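Local coordinates for protein serine protease inhibitor infestin (Triatoma infestans, PDB 2ERW) that inhibits the clotting protease factor XIIa, as a Kazal-type serine protease inhibitor domain that forms one piece of a longer secreted protein, at residues Pro5-Asn11 with Asn25-Cys31; Tyr12-Ser18 with Leu42-Cys48. All coordinates share one frame. Residue numbers count along the deposited sequence, not the author numbering.

Contact 1. Residues Pro5-Asn11 with Asn25-Cys31; sequences PCACFRN and NPCMLNC
Build P5-N11 as an irregular, mostly extended loop running antiparallel to N25-C31, whose residues from P26 onward form the first turns of helix 26-35. CA pairs set the register and widen along it: C6-C31 4.4 Å, C8-C27 5.7 Å and N11-N25 6.8 Å. The loop bends at P5-C6 (phi/psi -75/-20 and -105/6), is extended at C8 (-133/149) and F9 (-83/170), and turns again at R10 (-97/5).

Two disulfides fasten it to successive turns of the helix. C6 SG bonds C31 SG at 2.0 Å (chi3 93°) and C8 SG bonds C27 SG at 2.0 Å (chi3 -82°), so they have opposite handedness; both loop cysteines are m and both helix cysteines t. P5 O lies 3.1 Å from C31 CB. The M28 side chain (m, m, t) lies along the loop, with SD 3.7 Å from C8 CB and CE 3.6 Å from F9 O.

N25 (chi1 p) works with both ends of its amide. As N-cap, its OD1 accepts from M28 N at 2.8 Å; its ND2 donates to F9 O at 2.8 Å and to N11 O at 2.9 Å, while the side chains of F9 and R10 start away from the helix. By comparison with other Kazal inhibitors, R10 is probably the P1 residue, and N25 would then match their spacer asparagine. Two disulfides and one amide bridging the carbonyls on either side of R10 are consistent with a loop held in the canonical conformation of such inhibitors.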
ATOM      1  N   PRO A   5     -13.406   4.449  -2.353  0.50 28.70           N
ATOM      2  CA  PRO A   5     -12.159   4.002  -1.739  0.50 28.47           C
ATOM      3  C   PRO A   5     -10.944   4.291  -2.611  0.50 28.07           C
ATOM      4  O   PRO A   5      -9.813   4.320  -2.109  0.50 28.04           O
ATOM      5  CB  PRO A   5     -12.346   2.484  -1.613  0.50 28.66           C
ATOM      6  CG  PRO A   5     -13.745   2.186  -2.047  0.50 28.68           C
ATOM      7  CD  PRO A   5     -14.198   3.329  -2.883  0.50 28.61           C
ATOM      8  N   CYS A   6     -11.186   4.506  -3.902  0.75 27.68           N
ATOM      9  CA  CYS A   6     -10.119   4.702  -4.882  0.75 27.33           C
ATOM     10  C   CYS A   6      -9.967   6.147  -5.326  0.75 26.18           C
ATOM     11  O   CYS A   6      -9.178   6.469  -6.211  0.75 26.59           O
ATOM     12  CB  CYS A   6     -10.347   3.786  -6.069  0.75 27.33           C
ATOM     13  SG  CYS A   6     -10.265   2.096  -5.519  0.75 30.11           S
ATOM     14  N   ALA A   7     -10.719   7.007  -4.667  1.00 25.10           N
ATOM     15  CA  ALA A   7     -10.585   8.428  -4.841  1.00 23.74           C
ATOM     16  C   ALA A   7      -9.460   8.819  -3.913  1.00 21.96           C
ATOM     17  O   ALA A   7      -9.689   9.081  -2.739  1.00 22.38           O
ATOM     18  CB  ALA A   7     -11.854   9.108  -4.431  1.00 24.43           C
ATOM     19  N   CYS A   8      -8.239   8.801  -4.425  1.00 20.27           N
ATOM     20  CA  CYS A   8      -7.081   9.116  -3.596  1.00 19.53           C
ATOM     21  C   CYS A   8      -6.191  10.071  -4.311  1.00 19.24           C
ATOM     22  O   CYS A   8      -6.102  10.058  -5.537  1.00 20.54           O
ATOM     23  CB  CYS A   8      -6.261   7.878  -3.320  1.00 19.55           C
ATOM     24  SG  CYS A   8      -7.144   6.593  -2.492  1.00 21.21           S
ATOM     25  N   PHE A   9      -5.519  10.910  -3.538  1.00 18.26           N
ATOM     26  CA  PHE A   9      -4.437  11.689  -4.085  1.00 19.34           C
ATOM     27  C   PHE A   9      -3.200  10.838  -4.102  1.00 19.65           C
ATOM     28  O   PHE A   9      -3.187   9.759  -3.554  1.00 20.14           O
ATOM     29  CB  PHE A   9      -4.246  12.971  -3.288  1.00 18.97           C
ATOM     30  CG  PHE A   9      -5.329  13.951  -3.537  1.00 19.88           C
ATOM     31  CD1 PHE A   9      -5.550  14.423  -4.818  1.00 20.33           C
ATOM     32  CD2 PHE A   9      -6.160  14.352  -2.508  1.00 20.13           C
ATOM     33  CE1 PHE A   9      -6.576  15.300  -5.077  1.00 19.71           C
ATOM     34  CE2 PHE A   9      -7.188  15.254  -2.751  1.00 20.49           C
ATOM     35  CZ  PHE A   9      -7.388  15.726  -4.031  1.00 20.97           C
ATOM     36  N   ARG A  10      -2.165  11.333  -4.765  1.00 21.20           N
ATOM     37  CA  ARG A  10      -0.971  10.517  -4.941  1.00 22.01           C
ATOM     38  C   ARG A  10       0.109  10.808  -3.926  1.00 22.29           C
ATOM     39  O   ARG A  10       1.182  10.239  -4.005  1.00 22.72           O
ATOM     40  CB  ARG A  10      -0.427  10.684  -6.357  1.00 23.57           C
ATOM     41  CG  ARG A  10      -1.379  10.151  -7.423  1.00 26.52           C
ATOM     42  CD  ARG A  10      -0.785  10.282  -8.804  1.00 31.84           C
ATOM     43  NE  ARG A  10      -1.756   9.908  -9.833  0.75 34.11           N
ATOM     44  CZ  ARG A  10      -2.458  10.778 -10.558  0.75 35.50           C
ATOM     45  NH1 ARG A  10      -2.303  12.084 -10.380  0.75 36.12           N
ATOM     46  NH2 ARG A  10      -3.315  10.342 -11.471  0.75 37.14           N
ATOM     47  N   ASN A  11      -0.173  11.674  -2.958  1.00 21.82           N
ATOM     48  CA  ASN A  11       0.828  12.026  -1.976  1.00 22.27           C
ATOM     49  C   ASN A  11       1.499  10.790  -1.440  1.00 22.06           C
ATOM     50  O   ASN A  11       0.842   9.820  -1.059  1.00 22.97           O
ATOM     51  CB  ASN A  11       0.182  12.716  -0.799  1.00 23.27           C
ATOM     52  CG  ASN A  11      -0.537  13.947  -1.178  1.00 26.05           C
ATOM     53  OD1 ASN A  11      -1.312  13.976  -2.123  1.00 25.95           O
ATOM     54  ND2 ASN A  11      -0.294  15.007  -0.421  1.00 31.51           N
ATOM     55  N   ASN A  25      -0.043   5.326  -0.534  1.00 20.70           N
ATOM     56  CA  ASN A  25      -0.520   5.937   0.679  1.00 20.71           C
ATOM     57  C   ASN A  25      -1.625   5.056   1.187  1.00 20.01           C
ATOM     58  O   ASN A  25      -2.040   4.120   0.519  1.00 20.33           O
ATOM     59  CB  ASN A  25      -0.924   7.400   0.481  1.00 20.61           C
ATOM     60  CG  ASN A  25      -1.943   7.588  -0.619  1.00 20.79           C
ATOM     61  OD1 ASN A  25      -2.945   6.882  -0.691  1.00 20.58           O
ATOM     62  ND2 ASN A  25      -1.724   8.594  -1.439  1.00 21.22           N
ATOM     63  N   PRO A  26      -2.046   5.281   2.420  1.00 20.07           N
ATOM     64  CA  PRO A  26      -3.093   4.442   2.945  1.00 20.17           C
ATOM     65  C   PRO A  26      -4.381   4.486   2.164  1.00 19.74           C
ATOM     66  O   PRO A  26      -5.077   3.493   2.087  1.00 20.38           O
ATOM     67  CB  PRO A  26      -3.297   4.982   4.365  1.00 20.52           C
ATOM     68  CG  PRO A  26      -1.936   5.503   4.703  1.00 21.63           C
ATOM     69  CD  PRO A  26      -1.412   6.123   3.450  1.00 21.25           C
ATOM     70  N   CYS A  27      -4.706   5.637   1.589  1.00 20.16           N
ATOM     71  CA  CYS A  27      -5.901   5.693   0.790  1.00 20.35           C
ATOM     72  C   CYS A  27      -5.801   4.690  -0.342  1.00 20.39           C
ATOM     73  O   CYS A  27      -6.732   3.949  -0.615  1.00 20.45           O
ATOM     74  CB  CYS A  27      -6.080   7.111   0.286  1.00 20.42           C
ATOM     75  SG  CYS A  27      -7.580   7.358  -0.644  1.00 20.45           S
ATOM     76  N   MET A  28      -4.647   4.649  -0.991  1.00 20.04           N
ATOM     77  CA  MET A  28      -4.487   3.718  -2.086  1.00 20.54           C
ATOM     78  C   MET A  28      -4.494   2.288  -1.618  1.00 20.27           C
ATOM     79  O   MET A  28      -4.976   1.434  -2.323  1.00 20.87           O
ATOM     80  CB  MET A  28      -3.193   4.002  -2.811  1.00 20.78           C
ATOM     81  CG  MET A  28      -3.238   5.358  -3.402  1.00 22.33           C
ATOM     82  SD  MET A  28      -4.146   5.347  -4.904  0.34 23.14           S
ATOM     83  CE  MET A  28      -3.534   6.850  -5.661  0.34 20.64           C
ATOM     84  N   LEU A  29      -3.981   2.020  -0.427  1.00 20.51           N
ATOM     85  CA  LEU A  29      -4.094   0.667   0.092  1.00 20.70           C
ATOM     86  C   LEU A  29      -5.549   0.321   0.277  1.00 21.69           C
ATOM     87  O   LEU A  29      -5.982  -0.771  -0.083  1.00 21.75           O
ATOM     88  CB  LEU A  29      -3.338   0.569   1.422  1.00 21.13           C
ATOM     89  CG  LEU A  29      -3.342  -0.839   2.011  1.00 21.55           C
ATOM     90  CD1 LEU A  29      -2.055  -1.075   2.736  1.00 22.93           C
ATOM     91  CD2 LEU A  29      -4.524  -1.063   2.945  1.00 22.68           C
ATOM     92  N   ASN A  30      -6.319   1.248   0.832  1.00 21.41           N
ATOM     93  CA  ASN A  30      -7.715   0.946   1.020  1.00 22.47           C
ATOM     94  C   ASN A  30      -8.420   0.726  -0.295  1.00 23.04           C
ATOM     95  O   ASN A  30      -9.276  -0.148  -0.425  1.00 22.92           O
ATOM     96  CB  ASN A  30      -8.424   2.039   1.770  1.00 23.15           C
ATOM     97  CG  ASN A  30      -9.845   1.663   2.037  1.00 26.00           C
ATOM     98  OD1 ASN A  30     -10.107   0.688   2.743  1.00 29.90           O
ATOM     99  ND2 ASN A  30     -10.771   2.356   1.397  1.00 27.43           N
ATOM    100  N   CYS A  31      -8.069   1.518  -1.287  1.00 23.19           N
ATOM    101  CA  CYS A  31      -8.635   1.307  -2.599  1.00 23.10           C
ATOM    102  C   CYS A  31      -8.381  -0.123  -3.029  1.00 22.88           C
ATOM    103  O   CYS A  31      -9.288  -0.812  -3.479  1.00 22.07           O
ATOM    104  CB  CYS A  31      -7.958   2.240  -3.565  1.00 23.98           C
ATOM    105  SG  CYS A  31      -8.283   1.868  -5.246  0.75 25.44           S
TER

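Contact 2. Residues Tyr12-Ser18 with Leu42-Cys48; sequences YVPVCGS and LVHEGRC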
ATOM      1  N   TYR A  12       2.808  10.847  -1.351  1.00 21.64           N
ATOM      2  CA  TYR A  12       3.576   9.674  -1.057  1.00 21.51           C
ATOM      3  C   TYR A  12       3.702   9.479   0.428  1.00 21.93           C
ATOM      4  O   TYR A  12       4.413  10.214   1.116  1.00 22.58           O
ATOM      5  CB  TYR A  12       4.931   9.812  -1.739  1.00 21.91           C
ATOM      6  CG  TYR A  12       5.791   8.611  -1.571  1.00 21.78           C
ATOM      7  CD1 TYR A  12       5.373   7.368  -2.032  1.00 21.90           C
ATOM      8  CD2 TYR A  12       7.019   8.705  -0.943  1.00 21.64           C
ATOM      9  CE1 TYR A  12       6.153   6.258  -1.879  1.00 22.40           C
ATOM     10  CE2 TYR A  12       7.824   7.600  -0.800  1.00 22.11           C
ATOM     11  CZ  TYR A  12       7.379   6.379  -1.257  1.00 22.09           C
ATOM     12  OH  TYR A  12       8.142   5.258  -1.108  1.00 22.92           O
ATOM     13  N   VAL A  13       2.967   8.482   0.906  1.00 20.58           N
ATOM     14  CA  VAL A  13       2.972   8.110   2.307  1.00 20.95           C
ATOM     15  C   VAL A  13       3.008   6.601   2.274  1.00 21.45           C
ATOM     16  O   VAL A  13       1.993   5.931   2.461  1.00 21.96           O
ATOM     17  CB  VAL A  13       1.716   8.612   3.018  1.00 20.67           C
ATOM     18  CG1 VAL A  13       1.756   8.204   4.486  1.00 22.00           C
ATOM     19  CG2 VAL A  13       1.620  10.125   2.881  1.00 21.89           C
ATOM     20  N   PRO A  14       4.168   6.044   1.949  1.00 21.81           N
ATOM     21  CA  PRO A  14       4.220   4.631   1.629  1.00 21.65           C
ATOM     22  C   PRO A  14       3.925   3.726   2.801  1.00 23.78           C
ATOM     23  O   PRO A  14       4.302   3.990   3.922  1.00 22.01           O
ATOM     24  CB  PRO A  14       5.654   4.394   1.185  1.00 22.29           C
ATOM     25  CG  PRO A  14       6.429   5.499   1.884  1.00 22.14           C
ATOM     26  CD  PRO A  14       5.491   6.692   1.839  1.00 21.40           C
ATOM     27  N   VAL A  15       3.077   2.755   2.518  1.00 21.65           N
ATOM     28  CA  VAL A  15       2.724   1.774   3.530  1.00 21.85           C
ATOM     29  C   VAL A  15       2.790   0.413   2.904  1.00 21.31           C
ATOM     30  O   VAL A  15       2.664   0.268   1.696  1.00 21.83           O
ATOM     31  CB  VAL A  15       1.329   2.042   4.136  1.00 22.01           C
ATOM     32  CG1 VAL A  15       1.344   3.339   4.890  1.00 23.03           C
ATOM     33  CG2 VAL A  15       0.243   2.101   3.061  1.00 23.27           C
ATOM     34  N   CYS A  16       2.984  -0.580   3.744  1.00 21.18           N
ATOM     35  CA  CYS A  16       3.200  -1.910   3.265  1.00 21.62           C
ATOM     36  C   CYS A  16       1.981  -2.725   3.540  1.00 21.30           C
ATOM     37  O   CYS A  16       1.535  -2.812   4.678  1.00 21.34           O
ATOM     38  CB  CYS A  16       4.403  -2.487   3.973  1.00 21.99           C
ATOM     39  SG  CYS A  16       4.741  -4.167   3.471  1.00 21.91           S
ATOM     40  N   GLY A  17       1.446  -3.332   2.492  1.00 21.01           N
ATOM     41  CA  GLY A  17       0.271  -4.158   2.617  1.00 21.34           C
ATOM     42  C   GLY A  17       0.596  -5.583   3.009  1.00 21.64           C
ATOM     43  O   GLY A  17       1.713  -6.076   2.834  1.00 22.06           O
ATOM     44  N   SER A  18      -0.427  -6.260   3.500  1.00 20.86           N
ATOM     45  CA  SER A  18      -0.292  -7.635   3.890  1.00 21.18           C
ATOM     46  C   SER A  18      -0.046  -8.535   2.688  1.00 21.67           C
ATOM     47  O   SER A  18       0.302  -9.701   2.850  1.00 22.32           O
ATOM     48  CB  SER A  18      -1.561  -8.064   4.606  1.00 21.74           C
ATOM     49  OG  SER A  18      -2.697  -7.797   3.809  1.00 21.57           O
ATOM     50  N   LEU A  42      -3.034  -2.948   6.125  1.00 21.35           N
ATOM     51  CA  LEU A  42      -1.842  -2.148   6.237  1.00 21.27           C
ATOM     52  C   LEU A  42      -1.030  -2.760   7.352  1.00 21.45           C
ATOM     53  O   LEU A  42      -1.450  -2.747   8.516  1.00 22.25           O
ATOM     54  CB  LEU A  42      -2.244  -0.716   6.549  1.00 20.98           C
ATOM     55  CG  LEU A  42      -1.198   0.352   6.327  1.00 21.44           C
ATOM     56  CD1 LEU A  42      -1.896   1.669   6.483  1.00 22.58           C
ATOM     57  CD2 LEU A  42      -0.043   0.245   7.311  1.00 24.16           C
ATOM     58  N   VAL A  43       0.115  -3.327   7.008  1.00 21.72           N
ATOM     59  CA  VAL A  43       0.893  -4.032   8.013  1.00 22.16           C
ATOM     60  C   VAL A  43       1.977  -3.211   8.668  1.00 21.28           C
ATOM     61  O   VAL A  43       2.275  -3.407   9.843  1.00 21.22           O
ATOM     62  CB  VAL A  43       1.419  -5.388   7.490  1.00 23.74           C
ATOM     63  CG1 VAL A  43       0.268  -6.250   7.029  0.75 25.47           C
ATOM     64  CG2 VAL A  43       2.407  -5.214   6.419  0.75 24.84           C
ATOM     65  N   HIS A  44       2.565  -2.283   7.929  1.00 21.24           N
ATOM     66  CA  HIS A  44       3.470  -1.364   8.571  1.00 20.96           C
ATOM     67  C   HIS A  44       3.644  -0.137   7.745  1.00 20.94           C
ATOM     68  O   HIS A  44       3.385  -0.138   6.552  1.00 21.03           O
ATOM     69  CB  HIS A  44       4.821  -2.014   8.912  1.00 21.43           C
ATOM     70  CG  HIS A  44       5.641  -2.431   7.730  1.00 20.66           C
ATOM     71  ND1 HIS A  44       6.326  -1.531   6.941  1.00 21.76           N
ATOM     72  CD2 HIS A  44       5.931  -3.660   7.244  1.00 21.03           C
ATOM     73  CE1 HIS A  44       7.010  -2.193   6.019  1.00 22.13           C
ATOM     74  NE2 HIS A  44       6.782  -3.484   6.179  1.00 21.51           N
ATOM     75  N   GLU A  45       4.083   0.916   8.399  1.00 20.67           N
ATOM     76  CA  GLU A  45       4.394   2.130   7.747  1.00 20.61           C
ATOM     77  C   GLU A  45       5.620   1.938   6.886  1.00 21.19           C
ATOM     78  O   GLU A  45       6.498   1.147   7.216  1.00 21.19           O
ATOM     79  CB  GLU A  45       4.668   3.179   8.815  1.00 21.03           C
ATOM     80  CG  GLU A  45       4.618   4.579   8.289  1.00 19.90           C
ATOM     81  CD  GLU A  45       3.214   4.962   7.949  1.00 21.47           C
ATOM     82  OE1 GLU A  45       2.348   4.219   8.453  1.00 24.31           O
ATOM     83  OE2 GLU A  45       3.029   5.947   7.186  1.00 21.46           O
ATOM     84  N   GLY A  46       5.690   2.699   5.818  1.00 20.84           N
ATOM     85  CA  GLY A  46       6.862   2.667   4.961  1.00 21.17           C
ATOM     86  C   GLY A  46       6.707   1.629   3.890  1.00 22.05           C
ATOM     87  O   GLY A  46       5.768   0.845   3.881  1.00 22.12           O
ATOM     88  N   ARG A  47       7.659   1.612   2.974  1.00 21.79           N
ATOM     89  CA  ARG A  47       7.596   0.612   1.933  1.00 21.43           C
ATOM     90  C   ARG A  47       7.784  -0.777   2.487  1.00 22.10           C
ATOM     91  O   ARG A  47       8.465  -0.971   3.492  1.00 22.02           O
ATOM     92  CB  ARG A  47       8.700   0.841   0.906  1.00 22.03           C
ATOM     93  CG  ARG A  47       8.704   2.229   0.321  1.00 21.81           C
ATOM     94  CD  ARG A  47       9.497   2.240  -0.987  1.00 21.07           C
ATOM     95  NE  ARG A  47       8.829   1.406  -1.982  1.00 20.53           N
ATOM     96  CZ  ARG A  47       7.907   1.855  -2.827  1.00 20.98           C
ATOM     97  NH1 ARG A  47       7.559   3.133  -2.839  1.00 21.69           N
ATOM     98  NH2 ARG A  47       7.331   1.011  -3.660  1.00 20.65           N
ATOM     99  N   CYS A  48       7.212  -1.760   1.797  1.00 21.86           N
ATOM    100  CA  CYS A  48       7.546  -3.118   2.125  1.00 22.35           C
ATOM    101  C   CYS A  48       9.026  -3.298   1.961  1.00 22.96           C
ATOM    102  O   CYS A  48       9.660  -2.633   1.157  1.00 22.18           O
ATOM    103  CB  CYS A  48       6.812  -4.083   1.234  1.00 22.72           C
ATOM    104  SG  CYS A  48       5.049  -4.012   1.466  1.00 22.96           S
TER
HETATM  105  O   HOH W   1       4.806   6.300   5.218  1.00 11.63           O
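C16 faces two residues of the L42-C48 segment at once: V43 and H44 both lie opposite it, a classic beta bulge. C16 O accepts V43 N at 2.8 Å and, weakly, H44 N at 3.5 Å, while C16 N returns a bond to H44 O at 2.9 Å. The H44 imidazole lies over the C16 side chain, C16 CB sitting 3.5 Å from the ring centroid in a CH-pi contact, and H44 ND1 donates to E45 O at 2.7 Å. Next to it the C16 SG-C48 SG disulfide (2.0 Å, chi3 102°) fastens the end of the segment. In this Kazal domain the bulged pairing brings the chain after the helix back against strand 15-17. On the other face V15 CB meets L42 CG at 3.7 Å, and both side chains rest against L29 of helix 26-35. P14 O takes G46 N at 2.7 Å and a water that also donates to E45 OE2; at G46 (phi 90°) a CB would collide with E45 O. R47 NH1 donates to Y12 OH at 2.8 Å, and R47 NE salt-bridges E54.

How the contacts relate
From the N terminus the chain enters contact 1 at P5-N11 and passes straight into contact 2 at Y12-S18. It then turns back through strand 22-23, which pairs with strand 15-17, and at N25-C31 contact 1 closes. The rest of helix 26-35 and a connecting loop lead to L42-C48, which closes contact 2. The two loops therefore cross rather than nest, so that helix, strands and N-terminal loop are tied to one another. Their centres are 12 Å apart, yet they touch: P26 CD is 3.6 Å from V13 O, and L29 CD1 lies 3.7 Å from L42 CA and 3.9 Å from G17 CA, packing the helix against both partners of contact 2.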